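Long-range contacts in neutral ceramidase (Pseudomonas aeruginosa, PDB 2ZXC), which hydrolyses the N-acyl bond of ceramides to give sphingosine and a free fatty acid, and also catalyses the reverse synthesis: residues R158-L163 with Q458-G463; T510-D515 with T546-N551. All coordinates share one frame; numbering follows the deposited sequence.

Interaction 1: residues R158-L163 with Q458-G463; sequences RNRSLL and QEYEGG. With 2ED (N-[(1R,2R,3E)-2-hydroxy-1-(hydroxymethyl)heptadec-3-en-1-yl]acetamide), chain D.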
loop_
_atom_site.group_PDB
_atom_site.type_symbol
_atom_site.label_atom_id
_atom_site.label_comp_id
_atom_site.label_asym_id
_atom_site.label_seq_id
_atom_site.Cartn_x
_atom_site.Cartn_y
_atom_site.Cartn_z
ATOM N N ARG A 158 -11.145 -1.103 14.564
ATOM C CA ARG A 158 -11.051 -1.339 15.997
ATOM C C ARG A 158 -9.588 -1.324 16.396
ATOM O O ARG A 158 -8.716 -1.744 15.633
ATOM C CB ARG A 158 -11.686 -2.676 16.398
ATOM C CG ARG A 158 -11.014 -3.922 15.851
ATOM C CD ARG A 158 -11.591 -5.173 16.520
ATOM N NE ARG A 158 -11.124 -5.325 17.898
ATOM C CZ ARG A 158 -9.930 -5.812 18.231
ATOM N NH1 ARG A 158 -9.081 -6.201 17.286
ATOM N NH2 ARG A 158 -9.577 -5.894 19.506
ATOM N N ASN A 159 -9.322 -0.821 17.592
ATOM C CA ASN A 159 -7.967 -0.739 18.094
ATOM C C ASN A 159 -7.503 -2.125 18.530
ATOM O O ASN A 159 -8.146 -2.765 19.359
ATOM C CB ASN A 159 -7.921 0.240 19.259
ATOM C CG ASN A 159 -6.521 0.681 19.583
ATOM O OD1 ASN A 159 -5.693 -0.118 20.022
ATOM N ND2 ASN A 159 -6.239 1.960 19.359
ATOM N N ARG A 160 -6.388 -2.584 17.969
ATOM C CA ARG A 160 -5.854 -3.909 18.286
ATOM C C ARG A 160 -4.929 -3.916 19.495
ATOM O O ARG A 160 -4.482 -4.969 19.936
ATOM C CB ARG A 160 -5.114 -4.473 17.077
ATOM C CG ARG A 160 -3.851 -3.703 16.717
ATOM C CD ARG A 160 -3.309 -4.144 15.373
ATOM N NE ARG A 160 -1.949 -3.663 15.152
ATOM C CZ ARG A 160 -1.271 -3.845 14.028
ATOM N NH1 ARG A 160 -1.830 -4.492 13.015
ATOM N NH2 ARG A 160 -0.031 -3.387 13.917
ATOM N N SER A 161 -4.637 -2.736 20.023
ATOM C CA SER A 161 -3.781 -2.612 21.194
ATOM C C SER A 161 -4.395 -1.595 22.160
ATOM O O SER A 161 -3.759 -0.617 22.544
ATOM C CB SER A 161 -2.378 -2.176 20.773
ATOM O OG SER A 161 -1.796 -3.129 19.892
ATOM N N LEU A 162 -5.641 -1.847 22.554
ATOM C CA LEU A 162 -6.365 -0.952 23.457
ATOM C C LEU A 162 -5.595 -0.666 24.746
ATOM O O LEU A 162 -5.534 0.473 25.200
ATOM C CB LEU A 162 -7.728 -1.548 23.811
ATOM C CG LEU A 162 -8.976 -0.689 23.594
ATOM C CD1 LEU A 162 -10.063 -1.175 24.532
ATOM C CD2 LEU A 162 -8.685 0.780 23.862
ATOM N N LEU A 163 -5.011 -1.704 25.332
ATOM C CA LEU A 163 -4.260 -1.545 26.570
ATOM C C LEU A 163 -3.255 -0.398 26.492
ATOM O O LEU A 163 -3.181 0.429 27.395
ATOM C CB LEU A 163 -3.538 -2.850 26.921
ATOM C CG LEU A 163 -2.551 -2.747 28.086
ATOM C CD1 LEU A 163 -2.705 -3.937 29.013
ATOM C CD2 LEU A 163 -1.135 -2.662 27.544
ATOM N N GLN A 458 5.007 -1.636 25.685
ATOM C CA GLN A 458 5.621 -2.558 24.743
ATOM C C GLN A 458 4.724 -3.614 24.107
ATOM O O GLN A 458 5.075 -4.799 24.065
ATOM C CB GLN A 458 6.838 -3.236 25.379
ATOM C CG GLN A 458 8.077 -2.372 25.333
ATOM C CD GLN A 458 8.513 -2.073 23.912
ATOM O OE1 GLN A 458 9.003 -2.950 23.202
ATOM N NE2 GLN A 458 8.329 -0.831 23.488
ATOM N N GLU A 459 3.556 -3.204 23.628
ATOM C CA GLU A 459 2.717 -4.153 22.928
ATOM C C GLU A 459 3.360 -4.191 21.544
ATOM O O GLU A 459 4.362 -3.517 21.308
ATOM C CB GLU A 459 1.259 -3.684 22.863
ATOM C CG GLU A 459 0.486 -3.973 24.155
ATOM C CD GLU A 459 -1.025 -3.852 23.993
ATOM O OE1 GLU A 459 -1.522 -2.718 23.806
ATOM O OE2 GLU A 459 -1.714 -4.895 24.050
ATOM N N TYR A 460 2.798 -4.965 20.629
ATOM C CA TYR A 460 3.374 -5.086 19.299
ATOM C C TYR A 460 3.938 -3.808 18.658
ATOM O O TYR A 460 5.087 -3.795 18.224
ATOM C CB TYR A 460 2.358 -5.707 18.344
ATOM C CG TYR A 460 2.921 -5.904 16.962
ATOM C CD1 TYR A 460 3.779 -6.967 16.682
ATOM C CD2 TYR A 460 2.626 -5.009 15.940
ATOM C CE1 TYR A 460 4.329 -7.135 15.410
ATOM C CE2 TYR A 460 3.167 -5.165 14.670
ATOM C CZ TYR A 460 4.017 -6.228 14.412
ATOM O OH TYR A 460 4.548 -6.382 13.150
ATOM N N GLU A 461 3.147 -2.742 18.589
ATOM C CA GLU A 461 3.619 -1.509 17.956
ATOM C C GLU A 461 4.820 -0.920 18.685
ATOM O O GLU A 461 5.730 -0.367 18.063
ATOM C CB GLU A 461 2.496 -0.466 17.886
ATOM C CG GLU A 461 1.276 -0.891 17.092
ATOM C CD GLU A 461 0.451 -1.944 17.807
ATOM O OE1 GLU A 461 0.490 -1.978 19.057
ATOM O OE2 GLU A 461 -0.249 -2.728 17.127
ATOM N N GLY A 462 4.816 -1.036 20.008
ATOM C CA GLY A 462 5.921 -0.520 20.796
ATOM C C GLY A 462 7.187 -1.308 20.520
ATOM O O GLY A 462 8.263 -0.736 20.350
ATOM N N GLY A 463 7.056 -2.627 20.471
ATOM C CA GLY A 463 8.207 -3.467 20.204
ATOM C C GLY A 463 8.808 -3.128 18.853
ATOM O O GLY A 463 10.010 -3.296 18.635
HETATM O O2 2ED D . 1.765 -6.073 11.452
HETATM O O3 2ED D . 2.604 -10.525 10.753
HETATM O O1 2ED D . 1.780 -7.903 14.175
HETATM C C1 2ED D . 1.471 -8.751 11.937
HETATM C C2 2ED D . 1.067 -8.874 13.401
HETATM C C3 2ED D . 1.399 -10.260 13.900
HETATM C C4 2ED D . 1.754 -10.442 15.169
HETATM C C5 2ED D . 1.823 -9.263 16.110
HETATM C C6 2ED D . 2.319 -9.725 17.463
HETATM C C18 2ED D . 0.704 -6.591 11.144
HETATM C C19 2ED D . -0.416 -5.811 10.521
HETATM N N 2ED D . 0.465 -7.885 11.340
HETATM C C 2ED D . 1.321 -10.084 11.214
HETATM O O HOH W 1 -4.359 -4.588 24.579
#

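Interaction 2: residues T510-D515 with T546-N551; sequences TGVVAD and TGHPKN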
loop_
_atom_site.group_PDB
_atom_site.type_symbol
_atom_site.label_atom_id
_atom_site.label_comp_id
_atom_site.label_asym_id
_atom_site.label_seq_id
_atom_site.Cartn_x
_atom_site.Cartn_y
_atom_site.Cartn_z
ATOM N N THR A 510 13.962 -18.421 -5.879
ATOM C CA THR A 510 14.159 -18.905 -7.234
ATOM C C THR A 510 13.215 -18.266 -8.238
ATOM O O THR A 510 12.080 -17.916 -7.910
ATOM C CB THR A 510 13.953 -20.421 -7.327
ATOM O OG1 THR A 510 14.664 -21.071 -6.270
ATOM C CG2 THR A 510 14.472 -20.933 -8.658
ATOM N N GLY A 511 13.704 -18.119 -9.465
ATOM C CA GLY A 511 12.894 -17.562 -10.526
ATOM C C GLY A 511 12.294 -18.733 -11.280
ATOM O O GLY A 511 12.133 -19.817 -10.718
ATOM N N VAL A 512 11.959 -18.523 -12.548
ATOM C CA VAL A 512 11.389 -19.582 -13.372
ATOM C C VAL A 512 12.533 -20.326 -14.056
ATOM O O VAL A 512 13.337 -19.724 -14.765
ATOM C CB VAL A 512 10.459 -18.999 -14.455
ATOM C CG1 VAL A 512 9.832 -20.121 -15.264
ATOM C CG2 VAL A 512 9.385 -18.136 -13.803
ATOM N N VAL A 513 12.616 -21.631 -13.831
ATOM C CA VAL A 513 13.675 -22.432 -14.439
ATOM C C VAL A 513 13.235 -22.838 -15.833
ATOM O O VAL A 513 13.963 -22.668 -16.809
ATOM C CB VAL A 513 13.958 -23.710 -13.614
ATOM C CG1 VAL A 513 14.962 -24.591 -14.339
ATOM C CG2 VAL A 513 14.483 -23.330 -12.238
ATOM N N ALA A 514 12.024 -23.371 -15.913
ATOM C CA ALA A 514 11.474 -23.814 -17.178
ATOM C C ALA A 514 10.019 -24.184 -16.989
ATOM O O ALA A 514 9.597 -24.556 -15.893
ATOM C CB ALA A 514 12.257 -25.024 -17.701
ATOM N N ASP A 515 9.256 -24.061 -18.067
ATOM C CA ASP A 515 7.847 -24.403 -18.064
ATOM C C ASP A 515 7.649 -25.540 -19.052
ATOM O O ASP A 515 8.331 -25.617 -20.073
ATOM C CB ASP A 515 6.987 -23.226 -18.536
ATOM C CG ASP A 515 6.901 -22.102 -17.525
ATOM O OD1 ASP A 515 6.210 -22.257 -16.495
ATOM O OD2 ASP A 515 7.527 -21.052 -17.768
ATOM N N THR A 546 -0.940 -23.798 -18.344
ATOM C CA THR A 546 -0.241 -22.525 -18.444
ATOM C C THR A 546 1.241 -22.573 -18.115
ATOM O O THR A 546 1.814 -23.632 -17.909
ATOM C CB THR A 546 -0.880 -21.484 -17.506
ATOM O OG1 THR A 546 -2.305 -21.594 -17.577
ATOM C CG2 THR A 546 -0.487 -20.089 -17.913
ATOM N N GLY A 547 1.839 -21.385 -18.083
ATOM C CA GLY A 547 3.236 -21.220 -17.751
ATOM C C GLY A 547 3.304 -20.315 -16.534
ATOM O O GLY A 547 2.321 -19.662 -16.184
ATOM N N HIS A 548 4.468 -20.267 -15.898
ATOM C CA HIS A 548 4.688 -19.463 -14.696
ATOM C C HIS A 548 4.461 -17.962 -14.898
ATOM O O HIS A 548 5.168 -17.321 -15.668
ATOM C CB HIS A 548 6.111 -19.692 -14.204
ATOM C CG HIS A 548 6.275 -19.516 -12.730
ATOM N ND1 HIS A 548 5.966 -18.341 -12.082
ATOM C CD2 HIS A 548 6.720 -20.368 -11.778
ATOM C CE1 HIS A 548 6.211 -18.478 -10.791
ATOM N NE2 HIS A 548 6.670 -19.698 -10.581
ATOM N N PRO A 549 3.482 -17.379 -14.188
ATOM C CA PRO A 549 3.212 -15.942 -14.338
ATOM C C PRO A 549 4.410 -15.048 -14.047
ATOM O O PRO A 549 4.429 -13.877 -14.427
ATOM C CB PRO A 549 2.040 -15.696 -13.379
ATOM C CG PRO A 549 2.152 -16.817 -12.375
ATOM C CD PRO A 549 2.549 -17.994 -13.231
ATOM N N LYS A 550 5.414 -15.609 -13.384
ATOM C CA LYS A 550 6.619 -14.862 -13.059
ATOM C C LYS A 550 7.328 -14.479 -14.350
ATOM O O LYS A 550 8.105 -13.526 -14.393
ATOM C CB LYS A 550 7.547 -15.719 -12.198
ATOM C CG LYS A 550 8.225 -14.979 -11.072
ATOM C CD LYS A 550 9.016 -15.940 -10.210
ATOM C CE LYS A 550 8.891 -15.588 -8.746
ATOM N NZ LYS A 550 9.750 -16.449 -7.894
ATOM N N ASN A 551 7.070 -15.237 -15.407
ATOM C CA ASN A 551 7.696 -14.950 -16.689
ATOM C C ASN A 551 7.281 -13.588 -17.210
ATOM O O ASN A 551 8.063 -12.914 -17.878
ATOM C CB ASN A 551 7.324 -16.008 -17.726
ATOM C CG ASN A 551 7.984 -17.336 -17.457
ATOM O OD1 ASN A 551 9.192 -17.407 -17.256
ATOM N ND2 ASN A 551 7.193 -18.398 -17.457
#

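Interaction 1: residues R158-L163 with Q458-G463
S161 and E459 bring the two backbones closest, their CA atoms 6.9 Å apart, each at the N-cap position of a helix. Strand 158-159 ends here and turns into helix 162-165 through an Asx turn, in which N159 OD1 accepts from the backbone N of S161. No direct backbone-to-backbone hydrogen bond spans the gap; side chains and one water do. E461, its chain bent at CG (chi2 72°), splits its carboxylate between two neighbours: OE1 takes the hydroxyl of S161 on its syn side, OG to OE1 2.7 Å, while OE2 receives R160 NE at 2.8 Å in a salt bridge lying close to the guanidinium plane. A second bond from R160 NH2 to OE2 is weak. R160 stands beside the zinc site: it also pairs with E336 through NH1 and hydrogen-bonds the zinc ligand Y448 through NH2. R160 is thus a second-shell residue, and E461, behind it, together with E336 and Y448 probably fixes the rotation of its guanidinium. R160 NH1 lies 3.2 Å from the acetamide methyl C19 of the bound short-chain ceramide 2ED (N-acetylsphingosine). The Y460 ring, nearly perpendicular to the guanidinium (83°), meets Y448 edge-to-face. At the outer end E459 reaches out extended beyond CG; its carboxylate carbon CD touches L163 CD2 at 3.7 Å. OE1 bonds S164, and OE2 accepts from a water that in turn takes the backbone N-H of L163.

Interaction 2: residues T510-D515 with T546-N551
V512 points into the bend of 546-551, and its branches part at CB, which itself lies 3.5 Å from N551 OD1. CG1, anti to the backbone N (chi1 -178°), lies 3.4 Å from the same OD1, the two side chains crossing at about a right angle. CG2 also stays near N551 OD1 but reaches over one face of the H548 imidazole in a CH-pi contact, 3.9 Å from the ring centroid, and presses tightly on K550 CB. Polar bonds flank this apolar patch. On one flank D515 OD1 takes the backbone N-H of H548 at 2.7 Å from above its carboxylate plane, and OD2 takes N551 ND2 on its syn side, with carboxylate and amide planes 73° apart. On the other, K550 NZ donates to T510 O at 2.8 Å. Segment 546-551 is the turn leaving strand 539-546, folded by a short 3-10 segment; the contact ties it to the loop ahead of strand 526-528 in the C-terminal part, whose family belongs to the immunoglobulin-like E-set clan. D515 OD2 is also held by the backbone N of K622 on strand 611-622, while H548 NE2 bonds E20 and K550 NZ also bonds E20 O. With three donors gathered on its two oxygens, the D515 carboxylate is probably stabilised in its ionised form although buried.

Interaction 1 and interaction 2 lie about 40 Å apart between centres, with nearest atoms about 24 Å apart, and do not touch. They follow one another along the chain and belong to different parts of it: 158-163 with 458-463 to the N-terminal catalytic part that carries the zinc site, 510-515 with 546-551 to the C-terminal E-set-like part. Only the first borders the active site, where the R160 side chain comes within about 4 Å of the zinc ion and about 3 Å of the side chains of its ligands H204 and Y448. Interaction 2 lies far from the zinc and substrate sites, yet its bonds to the N-terminal part join the two parts of the chain.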